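Local coordinates for lipoate-protein ligase 1 (Plasmodium falciparum, PDB 5T8U) that belongs to the lipoate-protein ligase family, with a catalytic domain of the lipoyl protein ligase A/B type that holds lipoic acid in this structure, at residues Ser75-Val87 / Glu174-Thr183. Numbering follows the deposited sequence.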
loop_
_atom_site.group_PDB
_atom_site.type_symbol
_atom_site.label_atom_id
_atom_site.label_comp_id
_atom_site.label_asym_id
_atom_site.label_seq_id
_atom_site.Cartn_x
_atom_site.Cartn_y
_atom_site.Cartn_z
ATOM N N SER A 75 3.688 -11.553 15.022
ATOM C CA SER A 75 2.812 -10.847 15.950
ATOM C C SER A 75 1.413 -10.626 15.392
ATOM O O SER A 75 0.445 -10.604 16.162
ATOM C CB SER A 75 3.421 -9.492 16.319
ATOM O OG SER A 75 4.764 -9.631 16.748
ATOM N N GLU A 76 1.284 -10.461 14.076
ATOM C CA GLU A 76 -0.002 -10.153 13.464
ATOM C C GLU A 76 -0.737 -11.390 12.972
ATOM O O GLU A 76 -1.973 -11.410 12.979
ATOM C CB GLU A 76 0.190 -9.193 12.286
ATOM C CG GLU A 76 1.249 -8.126 12.507
ATOM C CD GLU A 76 0.985 -7.275 13.733
ATOM O OE1 GLU A 76 -0.163 -7.280 14.226
ATOM O OE2 GLU A 76 1.927 -6.602 14.204
ATOM N N CYS A 77 -0.011 -12.419 12.544
ATOM C CA CYS A 77 -0.600 -13.575 11.885
ATOM C C CYS A 77 -0.553 -14.796 12.792
ATOM O O CYS A 77 0.418 -15.001 13.528
ATOM C CB CYS A 77 0.134 -13.884 10.576
ATOM S SG CYS A 77 0.378 -12.452 9.501
ATOM N N ASN A 78 -1.613 -15.603 12.735
ATOM C CA ASN A 78 -1.631 -16.926 13.356
ATOM C C ASN A 78 -1.361 -17.938 12.244
ATOM O O ASN A 78 -2.266 -18.557 11.685
ATOM C CB ASN A 78 -2.959 -17.178 14.066
ATOM C CG ASN A 78 -3.014 -18.537 14.735
ATOM O OD1 ASN A 78 -3.853 -19.372 14.403
ATOM N ND2 ASN A 78 -2.108 -18.767 15.680
ATOM N N LEU A 79 -0.073 -18.097 11.931
ATOM C CA LEU A 79 0.336 -18.817 10.727
ATOM C C LEU A 79 -0.261 -20.216 10.664
ATOM O O LEU A 79 -0.573 -20.716 9.578
ATOM C CB LEU A 79 1.862 -18.891 10.668
ATOM C CG LEU A 79 2.588 -17.545 10.661
ATOM C CD1 LEU A 79 4.065 -17.740 10.945
ATOM C CD2 LEU A 79 2.386 -16.837 9.332
ATOM N N LYS A 80 -0.414 -20.872 11.817
ATOM C CA LYS A 80 -0.926 -22.239 11.836
ATOM C C LYS A 80 -2.232 -22.350 11.058
ATOM O O LYS A 80 -2.382 -23.214 10.185
ATOM C CB LYS A 80 -1.118 -22.702 13.281
ATOM N N ASN A 81 -3.193 -21.474 11.360
ATOM C CA ASN A 81 -4.478 -21.527 10.675
ATOM C C ASN A 81 -4.360 -21.097 9.221
ATOM O O ASN A 81 -5.143 -21.547 8.378
ATOM C CB ASN A 81 -5.493 -20.655 11.408
ATOM C CG ASN A 81 -5.617 -21.026 12.869
ATOM O OD1 ASN A 81 -4.728 -21.664 13.431
ATOM N ND2 ASN A 81 -6.720 -20.637 13.491
ATOM N N ILE A 82 -3.391 -20.238 8.907
ATOM C CA ILE A 82 -3.195 -19.830 7.523
ATOM C C ILE A 82 -2.775 -21.028 6.686
ATOM O O ILE A 82 -3.383 -21.333 5.654
ATOM C CB ILE A 82 -2.165 -18.693 7.440
ATOM C CG1 ILE A 82 -2.646 -17.493 8.252
ATOM C CG2 ILE A 82 -1.914 -18.307 5.994
ATOM C CD1 ILE A 82 -1.735 -16.304 8.155
ATOM N N LYS A 83 -1.731 -21.733 7.128
ATOM C CA LYS A 83 -1.275 -22.915 6.406
ATOM C C LYS A 83 -2.348 -23.995 6.392
ATOM O O LYS A 83 -2.539 -24.680 5.381
ATOM C CB LYS A 83 0.013 -23.446 7.033
ATOM N N GLU A 84 -3.059 -24.162 7.510
ATOM C CA GLU A 84 -4.112 -25.171 7.568
ATOM C C GLU A 84 -5.222 -24.870 6.569
ATOM O O GLU A 84 -5.794 -25.788 5.971
ATOM C CB GLU A 84 -4.674 -25.256 8.987
ATOM C CG GLU A 84 -5.660 -26.393 9.208
ATOM C CD GLU A 84 -5.012 -27.758 9.083
ATOM O OE1 GLU A 84 -5.604 -28.641 8.428
ATOM O OE2 GLU A 84 -3.910 -27.947 9.641
ATOM N N ASP A 85 -5.539 -23.592 6.374
ATOM C CA ASP A 85 -6.609 -23.181 5.475
ATOM C C ASP A 85 -6.123 -22.868 4.066
ATOM O O ASP A 85 -6.926 -22.436 3.232
ATOM C CB ASP A 85 -7.333 -21.958 6.045
ATOM C CG ASP A 85 -8.177 -22.294 7.254
ATOM O OD1 ASP A 85 -7.938 -23.355 7.868
ATOM O OD2 ASP A 85 -9.085 -21.505 7.586
ATOM N N GLY A 86 -4.841 -23.070 3.780
ATOM C CA GLY A 86 -4.334 -22.826 2.438
ATOM C C GLY A 86 -4.443 -21.382 1.995
ATOM O O GLY A 86 -4.839 -21.114 0.854
ATOM N N VAL A 87 -4.103 -20.444 2.874
ATOM C CA VAL A 87 -4.118 -19.019 2.559
ATOM C C VAL A 87 -2.699 -18.583 2.229
ATOM O O VAL A 87 -1.744 -18.948 2.927
ATOM C CB VAL A 87 -4.698 -18.198 3.728
ATOM C CG1 VAL A 87 -4.559 -16.697 3.471
ATOM C CG2 VAL A 87 -6.159 -18.561 3.954
ATOM N N GLU A 174 -15.453 -11.938 3.148
ATOM C CA GLU A 174 -15.864 -12.779 4.269
ATOM C C GLU A 174 -15.371 -12.125 5.553
ATOM O O GLU A 174 -14.187 -12.194 5.888
ATOM C CB GLU A 174 -15.306 -14.189 4.105
ATOM C CG GLU A 174 -15.910 -15.218 5.045
ATOM C CD GLU A 174 -15.397 -16.620 4.775
ATOM O OE1 GLU A 174 -15.935 -17.579 5.369
ATOM O OE2 GLU A 174 -14.456 -16.764 3.967
ATOM N N LYS A 175 -16.282 -11.469 6.277
ATOM C CA LYS A 175 -15.883 -10.655 7.420
ATOM C C LYS A 175 -15.504 -11.502 8.630
ATOM O O LYS A 175 -14.544 -11.180 9.338
ATOM C CB LYS A 175 -17.010 -9.691 7.794
ATOM C CG LYS A 175 -16.723 -8.867 9.039
ATOM C CD LYS A 175 -17.910 -8.002 9.427
ATOM C CE LYS A 175 -17.638 -7.245 10.718
ATOM N NZ LYS A 175 -18.796 -6.404 11.129
ATOM N N ASN A 176 -16.244 -12.583 8.890
ATOM C CA ASN A 176 -16.020 -13.353 10.109
ATOM C C ASN A 176 -14.714 -14.135 10.061
ATOM O O ASN A 176 -14.078 -14.334 11.104
ATOM C CB ASN A 176 -17.193 -14.303 10.350
ATOM C CG ASN A 176 -18.435 -13.583 10.844
ATOM O OD1 ASN A 176 -18.352 -12.492 11.408
ATOM N ND2 ASN A 176 -19.595 -14.195 10.639
ATOM N N ILE A 177 -14.294 -14.582 8.876
ATOM C CA ILE A 177 -13.115 -15.435 8.772
ATOM C C ILE A 177 -11.849 -14.705 9.203
ATOM O O ILE A 177 -10.863 -15.348 9.581
ATOM C CB ILE A 177 -12.982 -15.976 7.331
ATOM C CG1 ILE A 177 -12.115 -17.236 7.304
ATOM C CG2 ILE A 177 -12.415 -14.918 6.386
ATOM C CD1 ILE A 177 -12.863 -18.489 7.709
ATOM N N LEU A 178 -11.857 -13.370 9.167
ATOM C CA LEU A 178 -10.646 -12.596 9.431
ATOM C C LEU A 178 -9.985 -13.015 10.740
ATOM O O LEU A 178 -8.772 -13.247 10.791
ATOM C CB LEU A 178 -10.982 -11.105 9.463
ATOM C CG LEU A 178 -11.665 -10.533 8.220
ATOM C CD1 LEU A 178 -11.984 -9.060 8.416
ATOM C CD2 LEU A 178 -10.786 -10.721 7.005
ATOM N N ASN A 179 -10.772 -13.117 11.811
ATOM C CA ASN A 179 -10.214 -13.388 13.131
ATOM C C ASN A 179 -9.484 -14.723 13.210
ATOM O O ASN A 179 -8.805 -14.974 14.212
ATOM C CB ASN A 179 -11.326 -13.338 14.181
ATOM C CG ASN A 179 -11.790 -11.922 14.470
ATOM O OD1 ASN A 179 -10.978 -11.006 14.598
ATOM N ND2 ASN A 179 -13.101 -11.736 14.564
ATOM N N LYS A 180 -9.602 -15.584 12.197
ATOM C CA LYS A 180 -8.837 -16.826 12.195
ATOM C C LYS A 180 -7.371 -16.597 11.852
ATOM O O LYS A 180 -6.506 -17.352 12.312
ATOM C CB LYS A 180 -9.431 -17.823 11.199
ATOM C CG LYS A 180 -10.778 -18.398 11.596
ATOM C CD LYS A 180 -11.207 -19.474 10.610
ATOM C CE LYS A 180 -12.607 -19.989 10.900
ATOM N NZ LYS A 180 -13.032 -21.021 9.911
ATOM N N TYR A 181 -7.071 -15.571 11.060
ATOM C CA TYR A 181 -5.741 -15.367 10.500
ATOM C C TYR A 181 -4.985 -14.210 11.131
ATOM O O TYR A 181 -3.765 -14.294 11.294
ATOM C CB TYR A 181 -5.850 -15.133 8.988
ATOM C CG TYR A 181 -6.679 -16.182 8.278
ATOM C CD1 TYR A 181 -7.490 -15.846 7.202
ATOM C CD2 TYR A 181 -6.653 -17.509 8.688
ATOM C CE1 TYR A 181 -8.251 -16.801 6.555
ATOM C CE2 TYR A 181 -7.410 -18.470 8.047
ATOM C CZ TYR A 181 -8.206 -18.112 6.981
ATOM O OH TYR A 181 -8.960 -19.069 6.341
ATOM N N LEU A 182 -5.674 -13.127 11.493
ATOM C CA LEU A 182 -5.024 -11.953 12.075
ATOM C C LEU A 182 -4.826 -12.189 13.574
ATOM O O LEU A 182 -5.505 -11.621 14.432
ATOM C CB LEU A 182 -5.847 -10.702 11.798
ATOM C CG LEU A 182 -6.293 -10.534 10.342
ATOM C CD1 LEU A 182 -7.142 -9.283 10.174
ATOM C CD2 LEU A 182 -5.097 -10.499 9.397
ATOM N N THR A 183 -3.856 -13.051 13.872
ATOM C CA THR A 183 -3.561 -13.503 15.233
ATOM C C THR A 183 -4.834 -13.690 16.054
ATOM O O THR A 183 -5.740 -14.422 15.653
ATOM C CB THR A 183 -2.610 -12.525 15.970
ATOM O OG1 THR A 183 -2.058 -13.173 17.122
ATOM C CG2 THR A 183 -3.330 -11.252 16.409
#
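In the lipoyl protein ligase A/B catalytic domain, Tyr181, in the short helical turn after strand 162-170, lies along helix 79-84 and is bonded near both of that helix's ends. At one end the backbones meet: Asn78, at the N-cap position, gives its N-H to Tyr181 O (N to O 2.9 Å, 166° at the hydrogen), the donor tilted from the carbonyl plane. Beside it, Cys77 CA makes a C-H contact with the same oxygen at 3.3 Å. At the other end, Tyr181 OH donates to Asp85 OD2 over 2.7 Å, reaching the carboxylate lone pair that faces away from OD1. Carboxylate and ring planes stand 88° apart, with Asp85 CG at the ring edge and in its plane. Tyr181 carries CG beside its own backbone N, opposite the carbonyl carbon (chi1 -51°), a setting that lays the ring along the helix from Ile82 to Asp85. Apolar contacts flank the ring: Ile82 CG1 approaches Tyr181 CD2 obliquely at 4.0 Å, and Val87 CG2, just past the Schellman motif closed by Gly86, comes to Tyr181 CZ, at the hydroxyl end, at 3.7 Å. Beyond these segments, the Tyr181 ring meets that of Tyr100 and touches Ile65, which also receives Ile82 and Val87; the contact thus lies against the three-stranded sheet of 88-90, 64-66 and 99-101. Lys180 NZ is not in contact with Asp85 but lies near enough that its charge may favour the ionised carboxylate. The chain then bends through an inverse gamma turn centred on Leu182, whose side chain is about 10 Å from bound lipoic acid. After this turn, Thr183 CB packs against two carbonyls of helix 73-76, 3.3 Å from Glu76 O and 3.6 Å from Ser75 O.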